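LpxE (PDB 6EBU) probably removes the 1-phosphate group from lipid A, as a membrane-embedded phosphatase of the PAP2 superfamily. Local coordinates at residues V154-G157 against A158-I162; F114-A117 against T118-H122. The protein carries 1 engineered substitution. One frame throughout, in Å; residues are numbered along the deposited sequence.

Contact 1: V154-G157 against A158-I162; sequences VFVG and ALIGI. With BOG (octyl beta-D-glucopyranoside), chain D.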
loop_
_atom_site.group_PDB
_atom_site.type_symbol
_atom_site.label_atom_id
_atom_site.label_comp_id
_atom_site.label_asym_id
_atom_site.label_seq_id
_atom_site.Cartn_x
_atom_site.Cartn_y
_atom_site.Cartn_z
ATOM N N VAL A 154 1.531 -1.648 -6.724
ATOM C CA VAL A 154 0.914 -2.205 -5.527
ATOM C C VAL A 154 1.377 -3.637 -5.288
ATOM O O VAL A 154 1.429 -4.091 -4.140
ATOM C CB VAL A 154 -0.620 -2.105 -5.609
ATOM C CG1 VAL A 154 -1.036 -0.704 -6.035
ATOM C CG2 VAL A 154 -1.184 -3.148 -6.555
ATOM N N PHE A 155 1.736 -4.367 -6.347
ATOM C CA PHE A 155 2.253 -5.718 -6.156
ATOM C C PHE A 155 3.631 -5.685 -5.510
ATOM O O PHE A 155 3.899 -6.423 -4.555
ATOM C CB PHE A 155 2.302 -6.461 -7.491
ATOM C CG PHE A 155 2.854 -7.854 -7.384
ATOM C CD1 PHE A 155 2.081 -8.882 -6.866
ATOM C CD2 PHE A 155 4.148 -8.136 -7.792
ATOM C CE1 PHE A 155 2.587 -10.167 -6.762
ATOM C CE2 PHE A 155 4.660 -9.416 -7.690
ATOM C CZ PHE A 155 3.878 -10.434 -7.175
ATOM N N VAL A 156 4.520 -4.830 -6.015
ATOM C CA VAL A 156 5.848 -4.707 -5.425
ATOM C C VAL A 156 5.757 -4.061 -4.048
ATOM O O VAL A 156 6.463 -4.460 -3.113
ATOM C CB VAL A 156 6.780 -3.926 -6.370
ATOM C CG1 VAL A 156 8.100 -3.614 -5.685
ATOM C CG2 VAL A 156 7.014 -4.718 -7.649
ATOM N N GLY A 157 4.881 -3.066 -3.897
ATOM C CA GLY A 157 4.670 -2.474 -2.585
ATOM C C GLY A 157 4.220 -3.496 -1.559
ATOM O O GLY A 157 4.752 -3.555 -0.447
ATOM N N ALA A 158 3.238 -4.325 -1.925
ATOM C CA ALA A 158 2.829 -5.417 -1.047
ATOM C C ALA A 158 3.995 -6.354 -0.760
ATOM O O ALA A 158 4.181 -6.796 0.379
ATOM C CB ALA A 158 1.665 -6.187 -1.668
ATOM N N LEU A 159 4.793 -6.661 -1.785
ATOM C CA LEU A 159 5.953 -7.525 -1.596
ATOM C C LEU A 159 6.927 -6.921 -0.593
ATOM O O LEU A 159 7.419 -7.612 0.307
ATOM C CB LEU A 159 6.641 -7.765 -2.941
ATOM C CG LEU A 159 7.390 -9.084 -3.115
ATOM C CD1 LEU A 159 6.423 -10.189 -3.511
ATOM C CD2 LEU A 159 8.499 -8.932 -4.146
ATOM N N ILE A 160 7.211 -5.623 -0.729
ATOM C CA ILE A 160 8.115 -4.949 0.201
ATOM C C ILE A 160 7.568 -5.020 1.621
ATOM O O ILE A 160 8.296 -5.327 2.573
ATOM C CB ILE A 160 8.348 -3.492 -0.240
ATOM C CG1 ILE A 160 9.079 -3.451 -1.584
ATOM C CG2 ILE A 160 9.122 -2.726 0.822
ATOM C CD1 ILE A 160 9.146 -2.070 -2.190
ATOM N N GLY A 161 6.272 -4.750 1.782
ATOM C CA GLY A 161 5.683 -4.766 3.111
ATOM C C GLY A 161 5.748 -6.130 3.773
ATOM O O GLY A 161 6.088 -6.242 4.953
ATOM N N ILE A 162 5.423 -7.184 3.024
ATOM C CA ILE A 162 5.468 -8.532 3.588
ATOM C C ILE A 162 6.897 -8.907 3.966
ATOM O O ILE A 162 7.146 -9.443 5.051
ATOM C CB ILE A 162 4.858 -9.543 2.600
ATOM C CG1 ILE A 162 3.393 -9.194 2.329
ATOM C CG2 ILE A 162 4.981 -10.955 3.148
ATOM C CD1 ILE A 162 2.793 -9.935 1.151
HETATM O O1 BOG D . 1.379 -10.014 -3.492
HETATM C "C1'" BOG D . 0.027 -9.703 -3.157
HETATM C "C2'" BOG D . -0.375 -8.369 -3.825
HETATM C "C3'" BOG D . -1.772 -7.907 -3.302
HETATM C "C4'" BOG D . -2.097 -6.506 -3.888
HETATM C "C5'" BOG D . -3.624 -6.292 -3.914
HETATM C "C6'" BOG D . -3.992 -5.341 -5.070
HETATM C "C7'" BOG D . -5.058 -5.995 -5.946
HETATM C "C8'" BOG D . -5.674 -4.949 -6.875
#
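One turn of helix 151-170, predicted to span the membrane, brings Val156 and Ile160 together on one flank and sets Phe155 beside Leu159 on another. Val156 CG1 meets Ile160 CD1 at 4.0 Å, the two branched side chains crossing obliquely rather than running alongside. Ile160 gets there because its CG1 lies anti to the carbonyl carbon (chi1 -65°), which swings the longer branch back over the preceding turn until CG1 is 3.2 Å from Val156 O. That same oxygen takes the N-H of Ile160 at 2.8 Å, with the Ile160 branch lying close beside it. Beyond the helix Ile160 packs on Leu74 and Leu78 of helix 61-82, and both Val156 and Ile160 touch Pro106. An alanine in place of Ile160 lacks CG1 and CD1, which would probably leave Val156 CG1 without its partner and open a gap toward Leu74 and Leu78.

The Phe155-Leu159 pair is looser: Phe155 CZ and Leu159 CD1 are 4.5 Å apart, with the methyl oblique to the ring. Both residues are exposed, as bulky apolar groups may be on a surface that meets lipid. An octyl glucoside lies along this helix: its glycosidic O1 comes 3.5 Å from Phe155 CE1, and of its octyl tail C2' rests 3.7 Å from Ala158 CB and C6' 3.9 Å from Val154 CG2. The small Ala158, with a methyl alone, lets both the alkyl tail and Phe114 of helix 108-121 come close. Gly157 and Gly161, joined by a Gly161 N to Gly157 O bond of 3.0 Å, add no side chain to the buried helix surface. Backbone polar groups are paired within the helix while apolar side chains point outward, consistent with the predicted membrane span.

Contact 2: F114-A117 against T118-H122; sequences FTIA and TVLSH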
loop_
_atom_site.group_PDB
_atom_site.type_symbol
_atom_site.label_atom_id
_atom_site.label_comp_id
_atom_site.label_asym_id
_atom_site.label_seq_id
_atom_site.Cartn_x
_atom_site.Cartn_y
_atom_site.Cartn_z
ATOM N N PHE A 114 0.690 -3.554 4.119
ATOM C CA PHE A 114 1.124 -4.944 4.203
ATOM C C PHE A 114 2.188 -5.139 5.274
ATOM O O PHE A 114 2.311 -6.239 5.824
ATOM C CB PHE A 114 1.634 -5.425 2.842
ATOM C CG PHE A 114 0.544 -5.936 1.942
ATOM C CD1 PHE A 114 -0.178 -5.063 1.143
ATOM C CD2 PHE A 114 0.226 -7.284 1.913
ATOM C CE1 PHE A 114 -1.190 -5.529 0.321
ATOM C CE2 PHE A 114 -0.785 -7.757 1.092
ATOM C CZ PHE A 114 -1.494 -6.878 0.296
ATOM N N THR A 115 2.954 -4.093 5.588
ATOM C CA THR A 115 3.860 -4.155 6.731
ATOM C C THR A 115 3.079 -4.267 8.032
ATOM O O THR A 115 3.415 -5.075 8.908
ATOM C CB THR A 115 4.758 -2.918 6.759
ATOM O OG1 THR A 115 5.454 -2.795 5.515
ATOM C CG2 THR A 115 5.755 -3.023 7.881
ATOM N N ILE A 116 2.035 -3.452 8.178
ATOM C CA ILE A 116 1.174 -3.533 9.353
ATOM C C ILE A 116 0.539 -4.914 9.449
ATOM O O ILE A 116 0.568 -5.559 10.504
ATOM C CB ILE A 116 0.109 -2.421 9.304
ATOM C CG1 ILE A 116 0.769 -1.048 9.435
ATOM C CG2 ILE A 116 -0.948 -2.637 10.380
ATOM C CD1 ILE A 116 -0.162 0.113 9.144
ATOM N N ALA A 117 -0.029 -5.395 8.341
ATOM C CA ALA A 117 -0.729 -6.675 8.369
ATOM C C ALA A 117 0.226 -7.831 8.643
ATOM O O ALA A 117 -0.140 -8.790 9.329
ATOM C CB ALA A 117 -1.480 -6.895 7.055
ATOM N N THR A 118 1.451 -7.766 8.117
ATOM C CA THR A 118 2.399 -8.859 8.323
ATOM C C THR A 118 2.845 -8.935 9.781
ATOM O O THR A 118 2.851 -10.016 10.382
ATOM C CB THR A 118 3.605 -8.691 7.395
ATOM O OG1 THR A 118 3.183 -8.819 6.031
ATOM C CG2 THR A 118 4.666 -9.737 7.690
ATOM N N VAL A 119 3.208 -7.794 10.371
ATOM C CA VAL A 119 3.735 -7.796 11.734
ATOM C C VAL A 119 2.625 -8.071 12.744
ATOM O O VAL A 119 2.832 -8.783 13.734
ATOM C CB VAL A 119 4.453 -6.466 12.028
ATOM C CG1 VAL A 119 4.868 -6.386 13.493
ATOM C CG2 VAL A 119 5.660 -6.305 11.115
ATOM N N LEU A 120 1.432 -7.524 12.512
ATOM C CA LEU A 120 0.366 -7.666 13.496
ATOM C C LEU A 120 -0.386 -8.986 13.380
ATOM O O LEU A 120 -1.048 -9.385 14.342
ATOM C CB LEU A 120 -0.613 -6.494 13.389
ATOM C CG LEU A 120 -0.032 -5.113 13.713
ATOM C CD1 LEU A 120 -1.139 -4.112 14.002
ATOM C CD2 LEU A 120 0.946 -5.189 14.882
ATOM N N SER A 121 -0.303 -9.674 12.238
ATOM C CA SER A 121 -0.924 -10.989 12.115
ATOM C C SER A 121 -0.116 -12.090 12.787
ATOM O O SER A 121 -0.663 -13.166 13.048
ATOM C CB SER A 121 -1.127 -11.358 10.643
ATOM O OG SER A 121 -1.979 -10.435 9.991
ATOM N N HIS A 122 1.163 -11.848 13.065
ATOM C CA HIS A 122 2.039 -12.896 13.572
ATOM C C HIS A 122 1.576 -13.382 14.939
ATOM O O HIS A 122 1.388 -12.590 15.867
ATOM C CB HIS A 122 3.475 -12.380 13.653
ATOM C CG HIS A 122 4.467 -13.421 14.069
ATOM N ND1 HIS A 122 4.714 -13.728 15.389
ATOM C CD2 HIS A 122 5.277 -14.223 13.337
ATOM C CE1 HIS A 122 5.632 -14.676 15.454
ATOM N NE2 HIS A 122 5.991 -14.993 14.223
#
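The carbonyl of Phe114 is gripped on both faces of its plane by one residue, Thr118, a turn further along helix 108-121. The hydroxyl OG1 donates to Phe114 O at 2.7 Å from one face, tilted 25° from the plane, while the amide N approaches from the opposite face at 2.9 Å, standing above the plane. With OG1 anti to its own carbonyl carbon (chi1 -65°), the hydroxyl folds back along the helix to reach that oxygen. Ser121 repeats the scheme on the carbonyl of Ala117: OG donates to Ala117 O at 2.6 Å with only a modest tilt, and Ser121 N adds a second bond at 3.0 Å from above the plane.

The ring of Phe114 turns away from this turn and lies among Ala136, Ala158, Ile162 and a bound octyl glucoside. On another flank Ile116 and Leu120 run alongside each other in a common direction, with Ile116 CG2 at 3.9 Å from Leu120 CD1; both pack on Leu49 of helix 46-56. Thr115 faces helix 61-82, and its hydroxyl is spent on Ala111 O.

Threonine and serine suit these buried places because each is small and returns its hydroxyl to the helix itself. Two carbonyl oxygens take two bonds apiece, so the hydroxyls of Thr118 and Ser121 are paired within their own helix, which is consistent with their burial.

Overall arrangement
Contacts 1 and 2 are short lengths of two helices, 151-170 and 108-121, that pack directly together, their centres about 12 Å apart. Gly161 and Ala158 give helix 151-170 a slim face at the seam, where Gly161 CA lies 3.1 Å from Thr115 OG1 and Ala158 CB 3.5 Å from Phe114 CE1; Ile162 touches Phe114 and Thr118. Helix 61-82 packs against both. Contact 1 is the more mixed, buried along this seam but exposed at Phe155 and Leu159, with purely apolar side chains. Contact 2 is buried almost throughout, and its chemistry is more polar, with threonine and serine hydroxyls folded onto their own backbone.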